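Local coordinates for pseudouridine synthase (Pyrococcus abyssi, PDB 2AUS), which probably converts uridine to pseudouridine in RNA, as a Cbf5-type member of the TruB family of pseudouridine synthases, at residues 63-68 against 215-220; 126-131 against 188-193; 158-161 against 167-170; 287-292 against 318-323; 293-298 against 327-332. All blocks are in the same frame, centred on the assembly; numbering follows the deposited sequence.

Interaction 1. Residues 63-68 against 215-220; sequences VAWIKR and VTLHDL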
# COMPACT_ATOMS: atom_id res chain seq x y z
N VAL A 63 14.06 3.48 3.34
CA VAL A 63 15.43 3.09 3.59
C VAL A 63 15.45 1.62 4.04
O VAL A 63 16.32 0.85 3.63
CB VAL A 63 16.08 3.97 4.68
CG1 VAL A 63 17.47 3.46 5.01
CG2 VAL A 63 16.17 5.41 4.18
N ALA A 64 14.49 1.24 4.87
CA ALA A 64 14.41 -0.14 5.34
C ALA A 64 14.28 -1.07 4.13
O ALA A 64 14.92 -2.12 4.08
CB ALA A 64 13.20 -0.32 6.27
N TRP A 65 13.46 -0.68 3.15
CA TRP A 65 13.28 -1.48 1.94
C TRP A 65 14.59 -1.59 1.17
O TRP A 65 14.93 -2.65 0.65
CB TRP A 65 12.23 -0.86 1.02
CG TRP A 65 10.81 -1.00 1.49
CD1 TRP A 65 10.33 -1.93 2.38
CD2 TRP A 65 9.68 -0.25 1.05
NE1 TRP A 65 8.97 -1.80 2.51
CE2 TRP A 65 8.54 -0.77 1.70
CE3 TRP A 65 9.51 0.82 0.16
CZ2 TRP A 65 7.25 -0.27 1.50
CZ3 TRP A 65 8.22 1.33 -0.05
CH2 TRP A 65 7.11 0.78 0.62
N ILE A 66 15.31 -0.48 1.08
CA ILE A 66 16.57 -0.47 0.36
C ILE A 66 17.58 -1.42 1.02
O ILE A 66 18.30 -2.14 0.33
CB ILE A 66 17.12 0.98 0.28
CG1 ILE A 66 16.34 1.75 -0.78
CG2 ILE A 66 18.61 0.97 -0.01
CD1 ILE A 66 16.64 3.22 -0.84
N LYS A 67 17.60 -1.46 2.35
CA LYS A 67 18.52 -2.34 3.06
C LYS A 67 18.17 -3.80 2.77
O LYS A 67 19.07 -4.64 2.62
CB LYS A 67 18.47 -2.09 4.57
CG LYS A 67 18.86 -0.66 4.96
CD LYS A 67 19.33 -0.56 6.40
CE LYS A 67 18.24 -0.91 7.39
NZ LYS A 67 18.73 -0.86 8.80
N ARG A 68 16.88 -4.10 2.67
CA ARG A 68 16.44 -5.45 2.38
C ARG A 68 16.77 -5.85 0.96
O ARG A 68 17.30 -6.92 0.72
CB ARG A 68 14.93 -5.59 2.62
CG ARG A 68 14.51 -5.24 4.03
CD ARG A 68 13.13 -5.77 4.38
NE ARG A 68 12.76 -5.38 5.74
CZ ARG A 68 12.17 -4.23 6.06
NH1 ARG A 68 11.85 -3.36 5.11
NH2 ARG A 68 11.90 -3.95 7.33
N VAL A 215 16.93 6.70 -9.60
CA VAL A 215 16.41 5.34 -9.75
C VAL A 215 15.27 5.04 -8.79
O VAL A 215 15.10 5.72 -7.77
CB VAL A 215 17.53 4.29 -9.54
CG1 VAL A 215 18.59 4.46 -10.63
CG2 VAL A 215 18.16 4.45 -8.16
N THR A 216 14.48 4.02 -9.12
CA THR A 216 13.35 3.63 -8.29
C THR A 216 13.65 2.32 -7.58
O THR A 216 14.60 1.62 -7.92
CB THR A 216 12.07 3.40 -9.14
OG1 THR A 216 12.28 2.29 -10.02
CG2 THR A 216 11.72 4.63 -9.95
N LEU A 217 12.83 2.00 -6.59
CA LEU A 217 12.99 0.78 -5.82
C LEU A 217 12.92 -0.45 -6.72
O LEU A 217 13.63 -1.44 -6.50
CB LEU A 217 11.90 0.72 -4.74
CG LEU A 217 12.05 1.81 -3.68
CD1 LEU A 217 10.76 1.99 -2.90
CD2 LEU A 217 13.20 1.42 -2.75
N HIS A 218 12.07 -0.40 -7.73
CA HIS A 218 11.94 -1.52 -8.65
C HIS A 218 13.20 -1.63 -9.48
O HIS A 218 13.65 -2.73 -9.80
CB HIS A 218 10.71 -1.34 -9.55
CG HIS A 218 9.42 -1.70 -8.88
ND1 HIS A 218 8.19 -1.35 -9.39
CD2 HIS A 218 9.18 -2.39 -7.74
CE1 HIS A 218 7.24 -1.81 -8.60
NE2 HIS A 218 7.82 -2.45 -7.59
N ASP A 219 13.77 -0.49 -9.84
CA ASP A 219 15.01 -0.50 -10.60
C ASP A 219 16.06 -1.23 -9.78
O ASP A 219 16.75 -2.11 -10.29
CB ASP A 219 15.52 0.91 -10.89
CG ASP A 219 14.68 1.63 -11.90
OD1 ASP A 219 14.01 0.95 -12.71
OD2 ASP A 219 14.71 2.89 -11.90
N LEU A 220 16.16 -0.87 -8.50
CA LEU A 220 17.14 -1.48 -7.61
C LEU A 220 16.94 -2.98 -7.47
O LEU A 220 17.91 -3.74 -7.47
CB LEU A 220 17.08 -0.84 -6.21
CG LEU A 220 17.60 0.59 -6.10
CD1 LEU A 220 17.54 1.04 -4.65
CD2 LEU A 220 19.03 0.65 -6.62
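A helix-helix contact in the pseudouridine synthase fold sets Trp-65 and Ile-66 of helix 59-69 against Leu-217 and Leu-220 in the first turn of helix 217-228. Both helices lie over strand 47-53: Ile-66 and Leu-220 share Leu-51 of that strand, so the contact belongs to the helical layer covering the mixed sheet. Leu-217 is the central side chain, its two methyls divided between two neighbours. Leu-217 CD1 arrives at the edge of the indole, near the ring plane, 3.5 Å from Trp-65 CE3, while Leu-217 CD2 comes within 3.7 Å of Ile-66 CG1. In each case the side chains run at about a right angle to one another. The helix carrying Leu-217 starts with a capping box: Asp-219 N donates to Thr-216 OG1 (3.2 Å), and Thr-216 N donates back to Asp-219 OD2 (3.0 Å), approaching from above the carboxylate plane. These bonds fix the turn from which Leu-217 projects. The indole of Trp-65 also meets an aromatic ring of another protein chain, and an aromatic side chain of that chain packs on Leu-217. One turn beyond Leu-217, Leu-220 CD1 completes the apolar surface, 4.1 Å from Ile-66 CG1.

Interaction 2. Residues 126-131 against 188-193; sequences RAVMKE and GLALGV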
# COMPACT_ATOMS: atom_id res chain seq x y z
N ARG A 126 0.29 35.46 -9.94
CA ARG A 126 1.65 35.61 -10.43
C ARG A 126 2.44 36.71 -9.74
O ARG A 126 3.64 36.57 -9.50
CB ARG A 126 1.67 35.85 -11.94
CG ARG A 126 1.50 34.59 -12.77
CD ARG A 126 2.16 34.75 -14.14
NE ARG A 126 2.34 33.47 -14.80
CZ ARG A 126 1.34 32.72 -15.27
NH1 ARG A 126 0.09 33.13 -15.14
NH2 ARG A 126 1.60 31.55 -15.85
N ALA A 127 1.76 37.81 -9.42
CA ALA A 127 2.42 38.93 -8.76
C ALA A 127 2.78 38.61 -7.31
O ALA A 127 3.88 38.91 -6.86
CB ALA A 127 1.53 40.17 -8.81
N VAL A 128 1.84 37.99 -6.60
CA VAL A 128 2.05 37.64 -5.20
C VAL A 128 3.11 36.55 -5.02
O VAL A 128 3.89 36.59 -4.07
CB VAL A 128 0.75 37.16 -4.55
CG1 VAL A 128 1.02 36.64 -3.15
CG2 VAL A 128 -0.25 38.30 -4.52
N MET A 129 3.13 35.58 -5.92
CA MET A 129 4.10 34.50 -5.82
C MET A 129 5.46 34.97 -6.31
O MET A 129 6.45 34.25 -6.23
CB MET A 129 3.64 33.29 -6.62
CG MET A 129 2.50 32.54 -5.95
SD MET A 129 2.01 31.09 -6.87
CE MET A 129 3.41 29.99 -6.57
N LYS A 130 5.50 36.20 -6.82
CA LYS A 130 6.74 36.77 -7.30
C LYS A 130 7.40 37.48 -6.11
O LYS A 130 8.62 37.57 -6.03
CB LYS A 130 6.47 37.77 -8.43
CG LYS A 130 7.71 38.27 -9.14
CD LYS A 130 8.43 37.13 -9.85
CE LYS A 130 9.68 37.61 -10.57
NZ LYS A 130 10.41 36.48 -11.23
N GLU A 131 6.57 37.95 -5.19
CA GLU A 131 7.06 38.66 -4.01
C GLU A 131 7.53 37.71 -2.91
O GLU A 131 8.16 38.15 -1.95
CB GLU A 131 5.96 39.57 -3.45
CG GLU A 131 4.87 38.83 -2.69
CD GLU A 131 3.77 39.74 -2.19
OE1 GLU A 131 3.11 40.40 -3.02
OE2 GLU A 131 3.55 39.79 -0.95
N GLY A 188 -1.21 31.60 0.57
CA GLY A 188 -2.66 31.61 0.63
C GLY A 188 -3.16 32.77 1.46
O GLY A 188 -4.20 33.36 1.16
N LEU A 189 -2.41 33.11 2.52
CA LEU A 189 -2.78 34.22 3.39
C LEU A 189 -2.62 35.53 2.64
O LEU A 189 -3.44 36.43 2.77
CB LEU A 189 -1.90 34.24 4.65
CG LEU A 189 -2.21 33.20 5.73
CD1 LEU A 189 -1.20 33.32 6.86
CD2 LEU A 189 -3.63 33.40 6.26
N ALA A 190 -1.55 35.63 1.86
CA ALA A 190 -1.28 36.83 1.08
C ALA A 190 -2.35 37.05 0.01
O ALA A 190 -2.69 38.19 -0.30
CB ALA A 190 0.10 36.72 0.43
N LEU A 191 -2.86 35.96 -0.55
CA LEU A 191 -3.90 36.04 -1.58
C LEU A 191 -5.25 36.34 -0.95
O LEU A 191 -6.20 36.69 -1.64
CB LEU A 191 -3.98 34.73 -2.37
CG LEU A 191 -2.79 34.45 -3.28
CD1 LEU A 191 -2.96 33.09 -3.93
CD2 LEU A 191 -2.69 35.53 -4.35
N GLY A 192 -5.32 36.18 0.37
CA GLY A 192 -6.55 36.45 1.09
C GLY A 192 -7.56 35.32 1.10
O GLY A 192 -8.46 35.30 1.94
N VAL A 193 -7.41 34.36 0.18
CA VAL A 193 -8.35 33.24 0.09
C VAL A 193 -7.90 31.97 0.81
O VAL A 193 -8.72 31.10 1.11
CB VAL A 193 -8.62 32.89 -1.38
CG1 VAL A 193 -9.11 34.12 -2.12
CG2 VAL A 193 -7.36 32.33 -2.03
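A helix-helix contact over the antiparallel sheet packs apolar side chains, Val-128 of helix 122-131 meeting Ala-190 and Leu-191 in the last turn of helix 180-191. The side chain of Val-128 leaves its helix toward the other one, and both of its methyls are used. With chi1 at 174°, Val-128 CG1 lies opposite the backbone nitrogen and reaches 3.7 Å from Ala-190 CB, whereas Val-128 CG2 turns to the neighbouring leucine and stops 3.7 Å from Leu-191 CD2. Leu-191 CD2 also lies 3.8 Å from Val-128 CB, so this branch sits against the fork of the valine. The CA atoms of Val-128 and Leu-191, 7.1 Å apart, mark the nearest backbone approach of the two segments. Both helices belong to the layer over the six-stranded antiparallel sheet: Leu-191 continues inward onto Leu-116 of strand 108-116, while Ala-190, at the outer margin of the contact, also packs on Phe-132. Directly after Leu-191 the chain leaves the helix at Gly-192, with a positive phi of 83°. Gly-192 N still donates to Leu-189 O (3.1 Å), closing the final turn. No hydrogen bond joins the two segments themselves, although Lys-124, one turn before Val-128, sends NZ in a weak hydrogen bond to Leu-191 O.

Interaction 3. Residues 158-161 against 167-170; sequences IEIL and DVLF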
# COMPACT_ATOMS: atom_id res chain seq x y z
N ILE A 158 10.65 31.05 -7.52
CA ILE A 158 9.33 30.46 -7.60
C ILE A 158 8.92 30.62 -9.05
O ILE A 158 8.66 31.73 -9.52
CB ILE A 158 8.30 31.20 -6.72
CG1 ILE A 158 8.61 30.94 -5.25
CG2 ILE A 158 6.90 30.73 -7.06
CD1 ILE A 158 7.64 31.62 -4.30
N GLU A 159 8.90 29.51 -9.77
CA GLU A 159 8.54 29.50 -11.18
C GLU A 159 7.17 28.84 -11.36
O GLU A 159 7.02 27.63 -11.17
CB GLU A 159 9.60 28.74 -11.97
CG GLU A 159 9.15 28.28 -13.34
CD GLU A 159 10.13 27.29 -13.96
OE1 GLU A 159 10.49 26.30 -13.29
OE2 GLU A 159 10.53 27.50 -15.13
N ILE A 160 6.18 29.63 -11.73
CA ILE A 160 4.84 29.10 -11.95
C ILE A 160 4.80 28.37 -13.28
O ILE A 160 5.06 28.95 -14.33
CB ILE A 160 3.79 30.23 -11.96
CG1 ILE A 160 3.73 30.88 -10.58
CG2 ILE A 160 2.43 29.68 -12.36
CD1 ILE A 160 2.77 32.04 -10.47
N LEU A 161 4.50 27.08 -13.22
CA LEU A 161 4.44 26.26 -14.41
C LEU A 161 3.07 26.42 -15.06
O LEU A 161 2.97 26.82 -16.22
CB LEU A 161 4.68 24.79 -14.06
CG LEU A 161 6.06 24.45 -13.47
CD1 LEU A 161 6.13 22.96 -13.16
CD2 LEU A 161 7.16 24.82 -14.46
N ASP A 167 -6.01 25.95 -9.06
CA ASP A 167 -4.84 25.09 -8.99
C ASP A 167 -3.61 25.77 -9.58
O ASP A 167 -3.62 26.25 -10.71
CB ASP A 167 -5.11 23.77 -9.71
CG ASP A 167 -6.15 22.93 -8.99
OD1 ASP A 167 -5.91 22.55 -7.82
OD2 ASP A 167 -7.21 22.65 -9.59
N VAL A 168 -2.55 25.80 -8.78
CA VAL A 168 -1.31 26.42 -9.20
C VAL A 168 -0.17 25.42 -9.09
O VAL A 168 0.14 24.95 -8.00
CB VAL A 168 -0.99 27.66 -8.33
CG1 VAL A 168 0.29 28.34 -8.82
CG2 VAL A 168 -2.15 28.63 -8.37
N LEU A 169 0.43 25.10 -10.22
CA LEU A 169 1.55 24.17 -10.28
C LEU A 169 2.81 25.02 -10.40
O LEU A 169 2.97 25.76 -11.37
CB LEU A 169 1.41 23.25 -11.49
CG LEU A 169 2.56 22.28 -11.77
CD1 LEU A 169 2.64 21.22 -10.67
CD2 LEU A 169 2.35 21.60 -13.13
N PHE A 170 3.70 24.94 -9.42
CA PHE A 170 4.91 25.74 -9.49
C PHE A 170 6.16 25.03 -9.01
O PHE A 170 6.09 24.05 -8.27
CB PHE A 170 4.72 27.04 -8.70
CG PHE A 170 4.63 26.85 -7.21
CD1 PHE A 170 5.74 27.06 -6.40
CD2 PHE A 170 3.42 26.51 -6.61
CE1 PHE A 170 5.66 26.93 -5.01
CE2 PHE A 170 3.32 26.38 -5.22
CZ PHE A 170 4.45 26.60 -4.42
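Strands 152-164 and 167-174 form an antiparallel beta hairpin whose short segments run at 124° to each other, with Ile-160 and Phe-170 as a non-hydrogen-bonded pair (CA atoms 4.2 Å apart). One backbone bond joins the segments: Leu-161 N donates to Leu-169 O at 2.7 Å, in the carbonyl plane, with a bent N-H...O angle of 141°. Ile-160 and Phe-170 point to the same face of the sheet. The Phe-170 ring starts from the crowded position between backbone nitrogen and carbonyl carbon (chi1 69°), turning it toward helix 122-131; Ile-158 CG2 meets it obliquely, 3.9 Å from Phe-170 CD1. Ile-160 CG2 looks the other way along the hairpin, at a looser 4.3 Å from Val-168 CG1. Leu-161 and Leu-169 pair separately, CD1 of the former lying 3.9 Å from CG of the latter. Glu-159 directs its carboxylate to Arg-171, a salt bridge on the same hairpin. Strand 167-174 is flanked on its far side by strand 108-116, through backbone bonds of Val-168 with Met-114 and Phe-170 with Ala-112, while Met-129 of helix 122-131 covers Ile-158, Ile-160 and Phe-170.

Interaction 4. Residues 287-292 against 318-323; sequences VAIMTL and VDVEKV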
# COMPACT_ATOMS: atom_id res chain seq x y z
N VAL A 287 33.54 21.13 5.84
CA VAL A 287 34.39 20.88 4.69
C VAL A 287 34.58 19.40 4.47
O VAL A 287 34.41 18.60 5.38
CB VAL A 287 35.78 21.54 4.83
CG1 VAL A 287 35.63 23.04 5.00
CG2 VAL A 287 36.54 20.92 6.02
N ALA A 288 34.94 19.04 3.24
CA ALA A 288 35.19 17.65 2.91
C ALA A 288 36.68 17.51 2.66
O ALA A 288 37.25 18.25 1.87
CB ALA A 288 34.40 17.26 1.66
N ILE A 289 37.32 16.57 3.36
CA ILE A 289 38.74 16.31 3.21
C ILE A 289 38.87 15.25 2.14
O ILE A 289 38.27 14.18 2.24
CB ILE A 289 39.34 15.77 4.51
CG1 ILE A 289 39.17 16.80 5.64
CG2 ILE A 289 40.80 15.39 4.27
CD1 ILE A 289 39.76 16.35 6.95
N MET A 290 39.67 15.53 1.11
CA MET A 290 39.81 14.61 -0.01
C MET A 290 41.22 14.12 -0.24
O MET A 290 42.19 14.82 0.09
CB MET A 290 39.35 15.31 -1.30
CG MET A 290 38.01 16.06 -1.21
SD MET A 290 36.54 15.07 -0.92
CE MET A 290 36.30 14.29 -2.50
N THR A 291 41.34 12.94 -0.83
CA THR A 291 42.66 12.42 -1.16
C THR A 291 42.96 13.05 -2.52
O THR A 291 42.07 13.64 -3.15
CB THR A 291 42.68 10.91 -1.42
OG1 THR A 291 41.91 10.62 -2.59
CG2 THR A 291 42.14 10.12 -0.22
N LEU A 292 44.20 12.89 -2.98
CA LEU A 292 44.59 13.43 -4.27
C LEU A 292 43.90 12.71 -5.43
O LEU A 292 44.03 13.12 -6.58
CB LEU A 292 46.12 13.37 -4.42
CG LEU A 292 46.80 14.32 -3.43
CD1 LEU A 292 48.33 14.20 -3.49
CD2 LEU A 292 46.36 15.73 -3.77
N VAL A 318 41.55 21.30 10.35
CA VAL A 318 40.18 20.80 10.43
C VAL A 318 39.91 19.86 11.59
O VAL A 318 40.70 18.95 11.86
CB VAL A 318 39.78 20.04 9.14
CG1 VAL A 318 38.33 19.56 9.26
CG2 VAL A 318 39.95 20.92 7.92
N ASP A 319 38.80 20.09 12.27
CA ASP A 319 38.39 19.22 13.37
C ASP A 319 37.50 18.17 12.74
O ASP A 319 36.33 18.42 12.44
CB ASP A 319 37.61 20.00 14.43
CG ASP A 319 38.47 20.33 15.64
OD1 ASP A 319 39.15 19.41 16.15
OD2 ASP A 319 38.46 21.49 16.09
N VAL A 320 38.06 16.98 12.52
CA VAL A 320 37.34 15.89 11.90
C VAL A 320 36.16 15.39 12.73
O VAL A 320 36.32 15.04 13.89
CB VAL A 320 38.30 14.72 11.59
CG1 VAL A 320 37.53 13.56 10.97
CG2 VAL A 320 39.40 15.19 10.65
N GLU A 321 34.98 15.37 12.12
CA GLU A 321 33.78 14.93 12.81
C GLU A 321 33.38 13.52 12.41
O GLU A 321 32.77 12.80 13.20
CB GLU A 321 32.63 15.90 12.51
CG GLU A 321 32.97 17.34 12.80
CD GLU A 321 31.79 18.28 12.64
OE1 GLU A 321 31.12 18.22 11.59
OE2 GLU A 321 31.54 19.07 13.58
N LYS A 322 33.71 13.13 11.18
CA LYS A 322 33.39 11.79 10.71
C LYS A 322 34.38 11.33 9.65
O LYS A 322 34.64 12.05 8.68
CB LYS A 322 31.96 11.76 10.14
CG LYS A 322 31.60 10.45 9.45
CD LYS A 322 31.64 9.25 10.39
CE LYS A 322 31.42 7.95 9.63
NZ LYS A 322 31.50 6.77 10.52
N VAL A 323 34.94 10.14 9.85
CA VAL A 323 35.90 9.55 8.93
C VAL A 323 35.21 8.49 8.08
O VAL A 323 34.47 7.66 8.60
CB VAL A 323 37.08 8.88 9.69
CG1 VAL A 323 38.00 8.17 8.71
CG2 VAL A 323 37.86 9.93 10.47
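Val-287 holds CG2 between its own backbone nitrogen and carbonyl carbon (CG1 at chi1 -59°), and this rotation presents the methyl to Val-318. Ile-289, two residues on, keeps its chain fully stretched (chi2 -179°), so that CD1 reaches across to strand 316-323. The two valines reach toward each other tip to tip: Val-287 CG2 stands 3.9 Å from Val-318 CG2 and equally far from Val-318 CG1, touching both branches of its partner. Ile-289 CD1 meets Val-320 CG2 at 3.9 Å, the side chains running at about a right angle, and lies 4.2 Å from Val-318 CG1. Val-318 thus touches both residues of the other strand, and the four side chains form one continuous apolar patch. The strands carrying them are not neighbours in their sheet; strand 296-302 lies between them. Their segments pass at about a right angle (crossing angle -91°), with axes 9.2 Å apart at closest approach, a separation bridged by side chains alone. This is the interior of the PUA domain, whose strands curl into a pseudo-barrel, and the contact spans the inside of that curved sheet. Ile-255 of strand 252-255 packs on Ile-289, Ile-253 on Val-318, and Val-263 of helix 257-264 covers Val-320. No hydrogen bond or charge pair crosses between the segments, so the contact is held by hydrophobic and dispersion forces, which probably depend on how the branched methyl groups fit together.

Interaction 5. Residues 293-298 against 327-332; sequences KDELVA and RDWYPK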
# COMPACT_ATOMS: atom_id res chain seq x y z
N LYS A 293 43.17 11.64 -5.14
CA LYS A 293 42.44 10.91 -6.18
C LYS A 293 40.97 11.31 -6.10
O LYS A 293 40.12 10.69 -6.71
CB LYS A 293 42.57 9.40 -5.99
CG LYS A 293 44.00 8.86 -6.06
CD LYS A 293 44.00 7.33 -6.01
CE LYS A 293 45.42 6.78 -5.90
NZ LYS A 293 46.09 7.22 -4.64
N ASP A 294 40.70 12.37 -5.34
CA ASP A 294 39.33 12.85 -5.15
C ASP A 294 38.40 11.89 -4.41
O ASP A 294 37.19 11.87 -4.64
CB ASP A 294 38.73 13.27 -6.50
CG ASP A 294 39.50 14.42 -7.14
OD1 ASP A 294 39.92 15.34 -6.40
OD2 ASP A 294 39.68 14.42 -8.38
N GLU A 295 38.97 11.09 -3.50
CA GLU A 295 38.16 10.17 -2.70
C GLU A 295 37.83 10.97 -1.44
O GLU A 295 38.65 11.76 -0.98
CB GLU A 295 38.96 8.95 -2.26
CG GLU A 295 39.51 8.09 -3.38
CD GLU A 295 40.74 7.31 -2.93
OE1 GLU A 295 41.84 7.91 -2.89
OE2 GLU A 295 40.60 6.11 -2.62
N LEU A 296 36.65 10.75 -0.88
CA LEU A 296 36.27 11.46 0.33
C LEU A 296 36.95 10.79 1.53
O LEU A 296 36.76 9.59 1.77
CB LEU A 296 34.76 11.43 0.52
CG LEU A 296 34.22 11.96 1.85
CD1 LEU A 296 34.52 13.44 1.98
CD2 LEU A 296 32.71 11.70 1.92
N VAL A 297 37.73 11.55 2.27
CA VAL A 297 38.39 10.98 3.44
C VAL A 297 37.53 11.17 4.69
O VAL A 297 37.28 10.22 5.44
CB VAL A 297 39.75 11.66 3.71
CG1 VAL A 297 40.40 11.03 4.95
CG2 VAL A 297 40.65 11.55 2.47
N ALA A 298 37.09 12.41 4.89
CA ALA A 298 36.31 12.73 6.08
C ALA A 298 35.60 14.07 5.96
O ALA A 298 35.96 14.90 5.13
CB ALA A 298 37.23 12.75 7.28
N ARG A 327 41.05 2.39 7.24
CA ARG A 327 42.47 2.46 7.58
C ARG A 327 43.42 1.75 6.62
O ARG A 327 44.60 2.08 6.56
CB ARG A 327 42.70 1.89 8.98
CG ARG A 327 42.03 2.68 10.08
CD ARG A 327 41.99 1.87 11.37
NE ARG A 327 41.20 2.53 12.40
CZ ARG A 327 41.71 3.14 13.46
NH1 ARG A 327 43.02 3.17 13.65
NH2 ARG A 327 40.90 3.73 14.34
N ASP A 328 42.90 0.81 5.84
CA ASP A 328 43.70 0.01 4.92
C ASP A 328 44.03 0.57 3.53
O ASP A 328 44.96 0.08 2.88
CB ASP A 328 43.05 -1.37 4.77
CG ASP A 328 43.86 -2.32 3.91
OD1 ASP A 328 43.59 -2.40 2.68
OD2 ASP A 328 44.77 -2.99 4.47
N TRP A 329 43.28 1.56 3.06
CA TRP A 329 43.54 2.10 1.73
C TRP A 329 44.85 2.86 1.65
O TRP A 329 45.60 2.70 0.69
CB TRP A 329 42.37 2.99 1.27
CG TRP A 329 41.13 2.19 0.97
CD1 TRP A 329 40.93 0.85 1.19
CD2 TRP A 329 39.89 2.69 0.44
NE1 TRP A 329 39.65 0.49 0.84
CE2 TRP A 329 38.99 1.60 0.38
CE3 TRP A 329 39.46 3.95 0.03
CZ2 TRP A 329 37.69 1.74 -0.10
CZ3 TRP A 329 38.16 4.09 -0.45
CH2 TRP A 329 37.29 2.99 -0.50
N TYR A 330 45.13 3.69 2.65
CA TYR A 330 46.38 4.46 2.70
C TYR A 330 46.96 4.07 4.06
O TYR A 330 46.94 4.85 5.01
CB TYR A 330 46.10 5.96 2.64
CG TYR A 330 45.58 6.43 1.29
CD1 TYR A 330 46.42 7.09 0.39
CD2 TYR A 330 44.25 6.21 0.92
CE1 TYR A 330 45.95 7.52 -0.85
CE2 TYR A 330 43.77 6.63 -0.32
CZ TYR A 330 44.63 7.28 -1.20
OH TYR A 330 44.20 7.67 -2.44
N PRO A 331 47.51 2.86 4.15
CA PRO A 331 48.10 2.33 5.38
C PRO A 331 49.28 3.05 6.00
O PRO A 331 50.12 3.61 5.30
CB PRO A 331 48.47 0.91 4.98
CG PRO A 331 48.96 1.11 3.58
CD PRO A 331 47.87 2.01 3.00
N LYS A 332 49.33 3.02 7.33
CA LYS A 332 50.47 3.58 8.04
C LYS A 332 51.47 2.44 8.02
O LYS A 332 51.15 1.31 8.42
CB LYS A 332 50.11 3.93 9.48
CG LYS A 332 49.42 5.27 9.64
CD LYS A 332 49.40 5.67 11.09
CE LYS A 332 48.68 6.99 11.29
NZ LYS A 332 48.69 7.37 12.73
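The phenol oxygen of Tyr-330 lies between Lys-293 and Glu-295, taking a hydrogen bond from one and giving one to the other. Lys-293 NZ donates to Tyr-330 OH at 2.9 Å, and Tyr-330 OH donates to Glu-295 OE1, which sits at the edge of the ring in its plane. The separation of Tyr-330 OH and Glu-295 OE1 is modelled at a very short 2.4 Å, so its exact length is doubtful. The lysine chain is extended until its last torsion, where a bend (chi4 62°) swings NZ back to the hydroxyl. The ammonium is well supplied with acceptors, since Thr-27 OG1, Asn-28 O and Trp-31 O also take hydrogen bonds from NZ. The carboxylate is engaged too: OE1 is hydrogen-bonded to Thr-291 OG1 as well, and OE2 to Phe-33 N. A buried acid with several donors around it, and a lysine close by, would be expected to stay ionised. Beside it, Glu-295 OE2 approaches Trp-329 obliquely, 3.6 Å from CE3, with carboxylate and indole planes only 9° apart. The carboxylate plane is turned by 49° from the tyrosine ring. Through this network the C-terminal loop 327-332 is joined to the turn leading into strand 296-302 of the PUA domain, and both to the N-terminal chain around residues 27-33. The tyrosine also packs on Thr-291 of strand 286-291 and on Val-260 of helix 257-264, while Trp-329 meets the ring of Tyr-46, just beyond helix 40-45.

How the interactions relate
Interactions 4 and 5 share the PUA sheet, their centres 10 Å apart: Ile-289 and Val-297 or Ala-298 are joined by probable backbone hydrogen bonds between strands 286-291 and 296-302. Both are buried, but interaction 4 is wholly apolar and interaction 5 is a charged and polar network between the C-terminal loop and the turn before strand 296-302. Interactions 2 and 3 also touch, with Met-129 CE 3.4 Å from Phe-170 CG; a helix pair with an exposed margin lies over a partly buried hairpin that joins its strands by backbone bonding as well as apolar side chains. Interaction 1, buried and apolar, stands apart, about 15 Å between nearest atoms from interaction 4, yet its segments enclose interactions 2 and 3 along the chain.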